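Local coordinates for major capsid protein (Faustovirus, PDB 5J7O), which forms the building block of the Faustovirus capsid, a double jelly-roll protein that assembles as trimers, at the interface of chains A and B. Residues are numbered along the deposited sequence; one frame, centred on the assembly and turned at random. Chains: chain A/B, major capsid protein.

Contacts 1 and 2 belong to the same interface between two copies of the double jelly-roll protein, and the centres of their C-alpha atoms lie about 78 Å apart. They share no residue or secondary-structure element. In contact 1, strands 341-351 and 364-375 of chain A receive a short 3-10 helix of chain B. In contact 2, a loop of chain A meets helix 403-412 and the 3-10 helix 306-308 of chain B. The first is packing of carbon groups; the second adds hydrogen bonds to backbone. With three copies in the assembly, such distant contacts probably fix how neighbouring subunits are tilted within the trimer.

Contact 1: the interface of chains A and B. Residues chain A 346, 348, 370; chain B 248, 250.
B:Pro250 packs against A:Tyr370, A:Thr348 and A:Val346 at a subunit boundary of the double jelly-roll capsid protein. The proline lies in the 3-10 helix 249-251. Its partners sit on two neighbouring strands of chain A, 341-351 and 364-375. Of the residues here, B:Pro250 buries the most surface, 52 Å², followed by A:Tyr370 with 17 Å².

The proline ring sits to one side of the A:Tyr370 ring plane and meets its CE1-CZ rim. Its tip does the nearest touching: B:Pro250 CG is 3.6 Å from A:Tyr370 CE1. B:Pro250 CB reaches the same aromatic carbon, A:Tyr370 CE1, at 3.8 Å. On the other flank, B:Pro250 CD faces CZ and the phenol OH. The two side chains meet at a slant.

B:Gly248 lies on the same side of the ring plane, outside the rim beside CE2. Its CA is 3.6 Å from A:Tyr370 CE2. The glycine has no side chain, which probably helps the backbone come this near the ring. The chain B segment therefore lies along the tyrosine from CE2 to CE1.

Strand 341-351 supplies two methyl groups that meet the proline next to the tyrosine, making a concave corner on chain A into which the proline ring fits. A:Val346 CG1 is 3.8 Å from B:Pro250 CB. This branch is anti to the backbone N (chi1 179°), which points it at the proline. The other branch, CG2, faces the proline carbonyl O. A:Thr348 presents its methyl, with CG2 4.0 Å from B:Pro250 CG. Both side chains cross the proline at about a right angle.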
# COMPACT_ATOMS: atom_id res chain seq x y z
N VAL A 346 -4.68 10.09 38.55
CA VAL A 346 -5.02 9.38 39.78
C VAL A 346 -3.73 9.06 40.51
O VAL A 346 -2.79 8.53 39.92
CB VAL A 346 -5.82 8.10 39.50
CG1 VAL A 346 -6.14 7.38 40.80
CG2 VAL A 346 -7.09 8.41 38.73
N THR A 348 -2.32 7.13 44.13
CA THR A 348 -2.63 6.25 45.25
C THR A 348 -1.46 6.23 46.21
O THR A 348 -0.32 5.97 45.81
CB THR A 348 -2.96 4.83 44.78
OG1 THR A 348 -1.86 4.30 44.03
CG2 THR A 348 -4.21 4.82 43.91
N TYR A 370 -1.37 7.51 37.75
CA TYR A 370 -1.92 7.16 36.45
C TYR A 370 -2.42 8.44 35.80
O TYR A 370 -3.23 9.16 36.39
CB TYR A 370 -3.06 6.15 36.58
CG TYR A 370 -2.76 4.98 37.49
CD1 TYR A 370 -2.98 5.06 38.86
CD2 TYR A 370 -2.26 3.78 36.98
CE1 TYR A 370 -2.70 3.99 39.70
CE2 TYR A 370 -1.99 2.71 37.81
CZ TYR A 370 -2.21 2.82 39.16
OH TYR A 370 -1.94 1.76 39.99
N GLY B 248 -3.80 0.50 35.04
CA GLY B 248 -4.09 0.11 36.40
C GLY B 248 -5.53 0.43 36.76
O GLY B 248 -6.13 1.38 36.26
N PRO B 250 -7.07 1.83 39.35
CA PRO B 250 -7.55 3.10 39.94
C PRO B 250 -8.06 4.12 38.93
O PRO B 250 -8.81 5.02 39.32
CB PRO B 250 -6.32 3.62 40.69
CG PRO B 250 -5.60 2.41 41.08
CD PRO B 250 -5.76 1.46 39.93

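Contact 2: the interface of chains A and B. Residues chain A 59-62; chain B 307, 409, 413.
B:Tyr409 reaches across from helix 403-412 of chain B to the backbone of the A:Ile59 to A:Ser61 loop. Of the residues here it buries the most surface, 42 Å². The interface belongs to the double jelly-roll capsid trimer.

From CB, the side chain leaves with CG anti to the backbone N (chi1 -174°), which extends the ring towards chain A. One face of the ring packs on its own chain: B:Ile413 CB lies 3.8 Å above the plane, towards the rim. On the other side of the ring plane the A:Ile59 carbonyl O lies off the CE1 rim. A:Ile59 O is 3.4 Å from B:Tyr409 CE1 and 4.0 Å from B:Tyr409 CD1. Further out, CE1 and CZ also run beside A:Asn60 CA. At the tip, the phenol OH accepts a hydrogen bond from A:Ser61 N at 3.0 Å, with an angle of 150° at the hydrogen. The A:Ser61 hydroxyl OG adds a weak bond to the same oxygen.

A second backbone bond holds the loop one residue earlier. A:Asn60 N donates to the main-chain carbonyl of B:Arg307, with B:Arg307 O at 3.1 Å. It approaches in the carbonyl plane, on a lone pair, but is bent at the hydrogen (136°).

Within the loop, A:Asn60 OD1 accepts from A:His62 N at 3.1 Å. The donor stands well above the amide's carbonyl plane. This bond helps hold the turn of the loop and the amide, whose plane is nearly perpendicular to the tyrosine ring. B:Ile413 CD1 touches the same OD1 and also lies by A:Ser61 OG.

In chain A, the loop lies between helix 48-52 and strand 69-76. In chain B, helix 403-412 links strands 389-401 and 415-428, and the 3-10 helix 306-308 precedes the short strand 310-311.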
# COMPACT_ATOMS: atom_id res chain seq x y z
N ILE A 59 5.99 -10.80 -33.26
CA ILE A 59 6.81 -9.63 -33.50
C ILE A 59 6.25 -8.92 -34.73
O ILE A 59 6.23 -9.48 -35.83
CB ILE A 59 8.30 -9.99 -33.66
CG1 ILE A 59 9.18 -8.75 -33.77
CG2 ILE A 59 8.49 -10.87 -34.89
CD1 ILE A 59 10.66 -9.04 -33.62
N ASN A 60 5.75 -7.70 -34.53
CA ASN A 60 5.07 -6.98 -35.60
C ASN A 60 5.02 -5.51 -35.21
O ASN A 60 4.30 -5.14 -34.28
CB ASN A 60 3.68 -7.55 -35.83
CG ASN A 60 2.95 -6.85 -36.96
OD1 ASN A 60 3.56 -6.19 -37.80
ND2 ASN A 60 1.63 -7.00 -36.99
N SER A 61 5.77 -4.68 -35.93
CA SER A 61 5.80 -3.25 -35.68
C SER A 61 4.76 -2.49 -36.50
O SER A 61 4.89 -1.28 -36.68
CB SER A 61 7.20 -2.70 -35.97
OG SER A 61 7.57 -2.93 -37.31
N HIS A 62 3.74 -3.18 -37.00
CA HIS A 62 2.72 -2.53 -37.81
C HIS A 62 1.80 -1.69 -36.94
O HIS A 62 1.46 -2.06 -35.81
CB HIS A 62 1.90 -3.56 -38.58
CG HIS A 62 0.73 -2.98 -39.31
ND1 HIS A 62 0.80 -2.57 -40.62
CD2 HIS A 62 -0.54 -2.73 -38.90
CE1 HIS A 62 -0.38 -2.10 -40.99
NE2 HIS A 62 -1.21 -2.18 -39.97
N ARG B 307 6.81 -7.06 -29.26
CA ARG B 307 6.34 -6.70 -30.60
C ARG B 307 7.37 -5.88 -31.36
O ARG B 307 7.40 -5.91 -32.60
CB ARG B 307 5.03 -5.92 -30.50
CG ARG B 307 3.84 -6.73 -30.00
CD ARG B 307 2.64 -5.83 -29.77
NE ARG B 307 2.88 -4.85 -28.71
CZ ARG B 307 1.99 -3.95 -28.32
NH1 ARG B 307 0.80 -3.89 -28.91
NH2 ARG B 307 2.29 -3.10 -27.35
N TYR B 409 9.18 -11.25 -43.29
CA TYR B 409 9.01 -10.07 -42.45
C TYR B 409 10.06 -9.01 -42.77
O TYR B 409 9.74 -7.82 -42.89
CB TYR B 409 9.07 -10.47 -40.98
CG TYR B 409 8.76 -9.36 -40.00
CD1 TYR B 409 7.45 -9.08 -39.64
CD2 TYR B 409 9.78 -8.61 -39.42
CE1 TYR B 409 7.16 -8.07 -38.74
CE2 TYR B 409 9.50 -7.60 -38.52
CZ TYR B 409 8.19 -7.33 -38.18
OH TYR B 409 7.91 -6.33 -37.29
N ILE B 413 8.15 -5.64 -43.75
CA ILE B 413 7.75 -4.75 -42.66
C ILE B 413 8.09 -3.30 -42.99
O ILE B 413 7.42 -2.37 -42.53
CB ILE B 413 8.37 -5.19 -41.33
CG1 ILE B 413 7.72 -4.46 -40.16
CG2 ILE B 413 9.88 -4.96 -41.33
CD1 ILE B 413 6.25 -4.77 -39.98